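PDB 5T99: glycoside Hydrolase from Bacteroides uniformis, which probably hydrolyses terminal beta-galactosides as a family 2 glycoside hydrolase of an agarose-degrading pathway, and binds the inhibitor galacto-isofagomine. Local coordinates for residues 350-353 against 354-358; 380-383 against 384-388; 389-392 against 393-397. One frame throughout, in Å; residues are numbered along the deposited sequence.

In the fold
All three contacts are local ones in the barrel domain. Contact 1 is buried, its centre about 7 Å from the chain centre, and starts helix 354-363. Contacts 2 and 3 have their centres about 23 Å from that point and are partly buried. They follow each other through the loop 380-388 into helix 388-403, and they touch where Tyr384 OH meets Asp395 OD2 at 2.6 Å. Contact 1 does not touch the other two, though its prolines pack on the later part of helix 388-403. Its chemistry is a serine cap and apolar packing. Contact 2 rests on backbone carbonyls around a histidine, and contact 3 on helix bonds and bridging waters.

Contact 1: residues 350-353 against 354-358; sequences NPPS and PEFLD
Ser353 OG accepts a hydrogen bond from Phe356 N at 3.1 Å. This is an N-cap, and it starts helix 354-363 of the TIM barrel domain. The N-H points fairly well at the oxygen, with an angle of 155°. OG stands between the backbone N and the carbonyl carbon of Ser353 (chi1 64°), which turns it over the first turn of the helix. There it also packs against Phe356 CB at 3.3 Å. The backbone of Ser353 adds a second, weak link, from Leu357 N to Ser353 O at 3.5 Å. Pro354 takes the first helical position, where its missing N-H costs the helix no bond. With an alanine here in place of Ser353, Phe356 N would probably lose its capping acceptor and the start of the helix would be less well fixed.

Apolar contacts flank the cap. Pro352 CB lies 3.7 Å from Phe356 CD2, obliquely to the ring. Pro352 CG meets the branch point of Leu357, CG, also at 3.7 Å, and the two side chains cross at about a right angle. One proline thus touches two successive side chains of the first turn. Phe356 and Leu357 then diverge into different neighbours. The phenylalanine packs on Asp330 and Leu334 of helix 327-339. The leucine packs on Val367 and Asp369 of strand 366-370.

Further out, the carbonyls of the loop are held by arginines. Pro352 O bonds to Arg402 of helix 388-403, and Pro351 O to Arg170. Asn350 helps to shape the same loop. Its ND2 donates to Pro351 O at 3.1 Å, with the acceptor in the amide plane of Asn350 but the donor above the carbonyl plane of Pro351.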
# COMPACT_ATOMS: atom_id res chain seq x y z
N ASN A 350 -4.48 7.45 5.33
CA ASN A 350 -5.38 6.57 6.06
C ASN A 350 -4.65 5.29 6.43
O ASN A 350 -3.65 4.95 5.80
CB ASN A 350 -6.60 6.19 5.21
CG ASN A 350 -6.23 5.69 3.82
OD1 ASN A 350 -6.19 6.46 2.87
ND2 ASN A 350 -5.93 4.40 3.71
N PRO A 351 -5.16 4.57 7.44
CA PRO A 351 -4.56 3.28 7.73
C PRO A 351 -4.70 2.30 6.55
O PRO A 351 -5.77 2.25 5.94
CB PRO A 351 -5.37 2.78 8.93
CG PRO A 351 -5.83 4.02 9.60
CD PRO A 351 -6.11 4.99 8.48
N PRO A 352 -3.64 1.54 6.25
CA PRO A 352 -3.74 0.50 5.24
C PRO A 352 -4.32 -0.77 5.83
O PRO A 352 -4.72 -0.80 7.00
CB PRO A 352 -2.29 0.30 4.83
CG PRO A 352 -1.54 0.52 6.10
CD PRO A 352 -2.30 1.54 6.88
N SER A 353 -4.38 -1.83 5.04
CA SER A 353 -4.82 -3.12 5.54
C SER A 353 -3.70 -3.71 6.40
O SER A 353 -2.53 -3.35 6.21
CB SER A 353 -5.11 -4.05 4.37
OG SER A 353 -3.92 -4.28 3.67
N PRO A 354 -4.04 -4.61 7.34
CA PRO A 354 -2.97 -5.32 8.06
C PRO A 354 -2.03 -6.08 7.11
O PRO A 354 -0.81 -6.07 7.31
CB PRO A 354 -3.73 -6.29 8.97
CG PRO A 354 -5.08 -5.66 9.15
CD PRO A 354 -5.37 -4.97 7.85
N GLU A 355 -2.60 -6.69 6.08
CA GLU A 355 -1.84 -7.50 5.12
C GLU A 355 -0.76 -6.67 4.44
O GLU A 355 0.38 -7.12 4.27
CB GLU A 355 -2.76 -8.15 4.07
CG GLU A 355 -3.61 -9.32 4.59
CD GLU A 355 -4.79 -8.89 5.46
OE1 GLU A 355 -5.23 -7.71 5.35
OE2 GLU A 355 -5.27 -9.74 6.25
N PHE A 356 -1.12 -5.44 4.07
CA PHE A 356 -0.16 -4.54 3.45
C PHE A 356 1.05 -4.33 4.36
O PHE A 356 2.18 -4.38 3.91
CB PHE A 356 -0.83 -3.20 3.11
CG PHE A 356 0.10 -2.20 2.48
CD1 PHE A 356 0.34 -2.23 1.12
CD2 PHE A 356 0.74 -1.25 3.26
CE1 PHE A 356 1.22 -1.33 0.53
CE2 PHE A 356 1.61 -0.33 2.68
CZ PHE A 356 1.86 -0.38 1.32
N LEU A 357 0.79 -4.11 5.66
CA LEU A 357 1.86 -3.90 6.65
C LEU A 357 2.65 -5.16 6.94
O LEU A 357 3.86 -5.08 7.17
CB LEU A 357 1.30 -3.30 7.96
CG LEU A 357 0.72 -1.89 7.79
CD1 LEU A 357 0.04 -1.44 9.05
CD2 LEU A 357 1.78 -0.88 7.38
N ASP A 358 1.99 -6.32 6.91
CA ASP A 358 2.72 -7.59 7.01
C ASP A 358 3.73 -7.72 5.88
O ASP A 358 4.84 -8.18 6.11
CB ASP A 358 1.77 -8.81 7.01
CG ASP A 358 0.98 -8.92 8.29
OD1 ASP A 358 1.44 -8.44 9.35
OD2 ASP A 358 -0.13 -9.51 8.24

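Contact 2: residues 380-383 against 384-388; sequences VDNG and YHLYF
His385 holds CG between its backbone N and carbonyl carbon (chi1 81°), and this brings the CE1 edge of the imidazole up to the carbonyls of the type I turn Val380-Gly383. Leu386 has the other setting. With CG beside its own N (chi1 -66°) and the chain extended beyond it, CD1 comes to rest against Asn382.

The edge of the histidine ring faces two carbonyl oxygens. CE1 lies 3.2 Å from Asp381 O and 3.3 Å from Val380 O, both near the ring plane. The approach is by a ring carbon, and it is not a classical hydrogen bond. ND1 hydrogen-bonds to Glu374, outside the two segments, which probably helps to fix the ring's rotation. Val380 O also accepts the backbone N-H of Gly383, the bond that closes the turn.

Leu386 CD1 packs 3.6 Å from Asn382 CA, and beside OD1 of the same residue. The amide of Asn382 is turned to other partners: ND2 bonds to Asp157 O, and OD1 has a weak bond to Arg156. Leu386 CB sits 3.8 Å above the plane of the Tyr387 ring, over its centre. Leu386 CG lies over one face of His385, toward the rim. The leucine thus touches a face of each ring.

Leu386 N bonds to Gly383 O at 3.3 Å. Water 1 links the two segments: it donates to Asn382 O and hydrogen-bonds to Tyr387 OH at 3.0 Å, in the plane of that ring.

Tyr384 stacks with Phe372 outside the two segments. The whole is a type I beta turn followed by residues 384-386 with helical backbone angles but without the regular helix bonds, in the loop from strand 366-370 to helix 388-403 of the TIM barrel domain.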
# COMPACT_ATOMS: atom_id res chain seq x y z
N VAL A 380 -13.81 17.96 2.20
CA VAL A 380 -14.97 17.49 1.43
C VAL A 380 -16.19 17.45 2.35
O VAL A 380 -16.03 17.32 3.55
CB VAL A 380 -14.72 16.12 0.79
CG1 VAL A 380 -13.61 16.22 -0.25
CG2 VAL A 380 -14.39 15.04 1.82
N ASP A 381 -17.38 17.56 1.76
CA ASP A 381 -18.64 17.74 2.53
C ASP A 381 -18.94 16.65 3.53
O ASP A 381 -19.41 16.94 4.62
CB ASP A 381 -19.85 17.90 1.59
CG ASP A 381 -19.97 19.30 1.00
OD1 ASP A 381 -20.84 19.51 0.13
OD2 ASP A 381 -19.21 20.22 1.40
N ASN A 382 -18.67 15.40 3.16
CA ASN A 382 -18.92 14.25 4.03
C ASN A 382 -17.62 13.53 4.45
O ASN A 382 -17.61 12.30 4.62
CB ASN A 382 -19.90 13.31 3.36
CG ASN A 382 -21.27 13.95 3.14
OD1 ASN A 382 -21.94 14.32 4.10
ND2 ASN A 382 -21.68 14.08 1.89
N GLY A 383 -16.54 14.30 4.63
CA GLY A 383 -15.27 13.78 5.11
C GLY A 383 -15.26 13.50 6.61
O GLY A 383 -16.31 13.53 7.29
N TYR A 384 -14.06 13.22 7.14
CA TYR A 384 -13.91 12.76 8.52
C TYR A 384 -14.33 13.81 9.57
O TYR A 384 -14.69 13.45 10.68
CB TYR A 384 -12.48 12.25 8.78
CG TYR A 384 -12.35 11.49 10.09
CD1 TYR A 384 -13.00 10.27 10.26
CD2 TYR A 384 -11.59 11.98 11.15
CE1 TYR A 384 -12.90 9.56 11.45
CE2 TYR A 384 -11.50 11.28 12.35
CZ TYR A 384 -12.16 10.07 12.49
OH TYR A 384 -12.08 9.34 13.65
N HIS A 385 -14.34 15.10 9.20
CA HIS A 385 -14.81 16.16 10.10
C HIS A 385 -16.21 15.94 10.70
O HIS A 385 -16.50 16.45 11.79
CB HIS A 385 -14.76 17.53 9.40
CG HIS A 385 -15.94 17.78 8.52
ND1 HIS A 385 -15.98 17.38 7.20
CD2 HIS A 385 -17.13 18.38 8.77
CE1 HIS A 385 -17.15 17.70 6.68
NE2 HIS A 385 -17.87 18.32 7.61
N LEU A 386 -17.06 15.20 10.01
CA LEU A 386 -18.35 14.78 10.58
C LEU A 386 -18.21 13.91 11.83
O LEU A 386 -19.08 13.92 12.69
CB LEU A 386 -19.16 13.99 9.55
CG LEU A 386 -19.66 14.77 8.33
CD1 LEU A 386 -20.27 13.81 7.31
CD2 LEU A 386 -20.64 15.86 8.73
N TYR A 387 -17.12 13.15 11.90
CA TYR A 387 -16.91 12.17 12.96
C TYR A 387 -15.82 12.54 13.95
O TYR A 387 -15.72 11.88 14.99
CB TYR A 387 -16.60 10.82 12.32
CG TYR A 387 -17.60 10.49 11.25
CD1 TYR A 387 -18.93 10.21 11.58
CD2 TYR A 387 -17.24 10.51 9.90
CE1 TYR A 387 -19.86 9.94 10.59
CE2 TYR A 387 -18.16 10.22 8.91
CZ TYR A 387 -19.46 9.94 9.26
OH TYR A 387 -20.35 9.66 8.28
N PHE A 388 -15.05 13.59 13.66
CA PHE A 388 -13.82 13.89 14.38
C PHE A 388 -14.00 14.03 15.89
O PHE A 388 -13.25 13.42 16.64
CB PHE A 388 -13.12 15.14 13.83
CG PHE A 388 -11.73 15.35 14.40
CD1 PHE A 388 -10.61 14.77 13.78
CD2 PHE A 388 -11.53 16.12 15.55
CE1 PHE A 388 -9.33 14.96 14.29
CE2 PHE A 388 -10.25 16.31 16.06
CZ PHE A 388 -9.15 15.73 15.43
O HOH W 1 -19.04 10.12 5.58

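Contact 3: residues 389-392 against 393-397; sequences DEWS and KKDLT
The carbonyls of Trp391 and Ser392 accept the backbone bonds that join 389-392 to 393-397. Asp395 N donates to Trp391 O at 2.8 Å. Leu396 N donates to Ser392 O at 3.0 Å. Both are regular i to i+4 bonds of helix 388-403, which links strands 366-370 and 409-416 in a beta-alpha-beta unit of the TIM barrel domain.

Water replaces two bonds of the turn before. The N atoms of Lys393 and Lys394 have no direct bond to that turn, and the helix is kinked there. Water 2 donates to Asp389 O and accepts from Lys393 N at 3.1 Å, a less certain link because Asp389 is modelled in two conformers. Water 3 does the same between Glu390 O and Lys394 N, the latter at 2.9 Å.

Side-chain hydroxyls add bonds within the helix and to its neighbour. Ser392 OG bonds back to Phe388 O and also to Tyr433 of helix 427-441. Thr397 OG1 donates to Lys393 O at 2.8 Å. The backbone N of Thr397 reaches the same oxygen from the opposite face of its plane, so two donors grip one acceptor.

Packing involves Trp391 and the residues one turn on. Asp395 CG stands beside its own N (chi1 -77°), which brings OD2 to 3.6 Å from Trp391 CB. The side chains cross at a slant, with ring and carboxylate planes 19° apart. The indole meets the ring of His126 at about 75°, and Leu396 packs on Leu434 and Ile437.

The chemistry implies a helix opened where water carries two links. Direct bonds resume from Asp395 N onward. The buried Asp395 carboxylate, bonded to Thr131 OG1 through OD1 and Tyr384 OH through OD2, is probably charged.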
# COMPACT_ATOMS: atom_id res chain seq x y z
N ASP A 389 -14.97 14.83 16.33
CA ASP A 389 -15.19 15.03 17.76
C ASP A 389 -15.55 13.74 18.51
O ASP A 389 -14.99 13.46 19.57
CB ASP A 389 -16.25 16.11 18.00
CG ASP A 389 -15.68 17.52 17.92
OD1 ASP A 389 -16.39 18.47 18.32
OD2 ASP A 389 -14.53 17.68 17.44
N GLU A 390 -16.46 12.95 17.94
CA GLU A 390 -16.90 11.69 18.55
C GLU A 390 -15.89 10.54 18.37
O GLU A 390 -15.74 9.73 19.28
CB GLU A 390 -18.27 11.29 17.98
CG GLU A 390 -18.96 10.11 18.69
CD GLU A 390 -20.27 9.66 18.03
OE1 GLU A 390 -20.85 10.43 17.21
OE2 GLU A 390 -20.73 8.54 18.33
N TRP A 391 -15.22 10.47 17.22
CA TRP A 391 -14.46 9.28 16.81
C TRP A 391 -12.92 9.39 16.75
O TRP A 391 -12.25 8.35 16.72
CB TRP A 391 -14.97 8.80 15.46
CG TRP A 391 -16.30 8.15 15.55
CD1 TRP A 391 -17.52 8.75 15.41
CD2 TRP A 391 -16.55 6.77 15.83
NE1 TRP A 391 -18.52 7.82 15.57
CE2 TRP A 391 -17.95 6.60 15.82
CE3 TRP A 391 -15.72 5.66 16.06
CZ2 TRP A 391 -18.56 5.35 16.05
CZ3 TRP A 391 -16.32 4.41 16.30
CH2 TRP A 391 -17.73 4.27 16.30
N SER A 392 -12.38 10.61 16.73
CA SER A 392 -10.93 10.79 16.47
C SER A 392 -10.04 10.05 17.45
O SER A 392 -9.09 9.38 17.02
CB SER A 392 -10.53 12.28 16.46
OG SER A 392 -10.87 12.92 17.67
N LYS A 393 -10.34 10.15 18.74
CA LYS A 393 -9.57 9.41 19.75
C LYS A 393 -9.70 7.91 19.56
O LYS A 393 -8.70 7.19 19.60
CB LYS A 393 -9.94 9.79 21.20
CG LYS A 393 -9.11 9.03 22.24
CD LYS A 393 -9.46 9.33 23.68
CE LYS A 393 -8.90 10.65 24.14
NZ LYS A 393 -8.70 10.67 25.62
N LYS A 394 -10.93 7.44 19.36
CA LYS A 394 -11.18 6.01 19.18
C LYS A 394 -10.46 5.45 17.94
O LYS A 394 -9.88 4.36 18.00
CB LYS A 394 -12.68 5.69 19.09
CG LYS A 394 -13.45 5.81 20.40
CD LYS A 394 -14.60 4.81 20.47
CE LYS A 394 -14.11 3.42 20.93
NZ LYS A 394 -15.03 2.30 20.59
N ASP A 395 -10.51 6.19 16.83
CA ASP A 395 -9.87 5.74 15.59
C ASP A 395 -8.34 5.77 15.64
O ASP A 395 -7.69 4.84 15.17
CB ASP A 395 -10.40 6.49 14.36
CG ASP A 395 -11.77 6.00 13.93
OD1 ASP A 395 -12.00 4.77 13.99
OD2 ASP A 395 -12.62 6.85 13.53
N LEU A 396 -7.77 6.83 16.21
CA LEU A 396 -6.32 6.89 16.31
C LEU A 396 -5.81 5.86 17.31
O LEU A 396 -4.78 5.21 17.08
CB LEU A 396 -5.86 8.29 16.69
CG LEU A 396 -4.34 8.46 16.85
CD1 LEU A 396 -3.62 8.13 15.55
CD2 LEU A 396 -4.04 9.88 17.27
N THR A 397 -6.54 5.70 18.42
CA THR A 397 -6.24 4.65 19.37
C THR A 397 -6.31 3.28 18.69
O THR A 397 -5.39 2.48 18.83
CB THR A 397 -7.16 4.71 20.61
OG1 THR A 397 -6.89 5.92 21.33
CG2 THR A 397 -6.93 3.49 21.55
O HOH W 2 -12.66 11.74 19.99
O HOH W 3 -13.12 9.19 20.10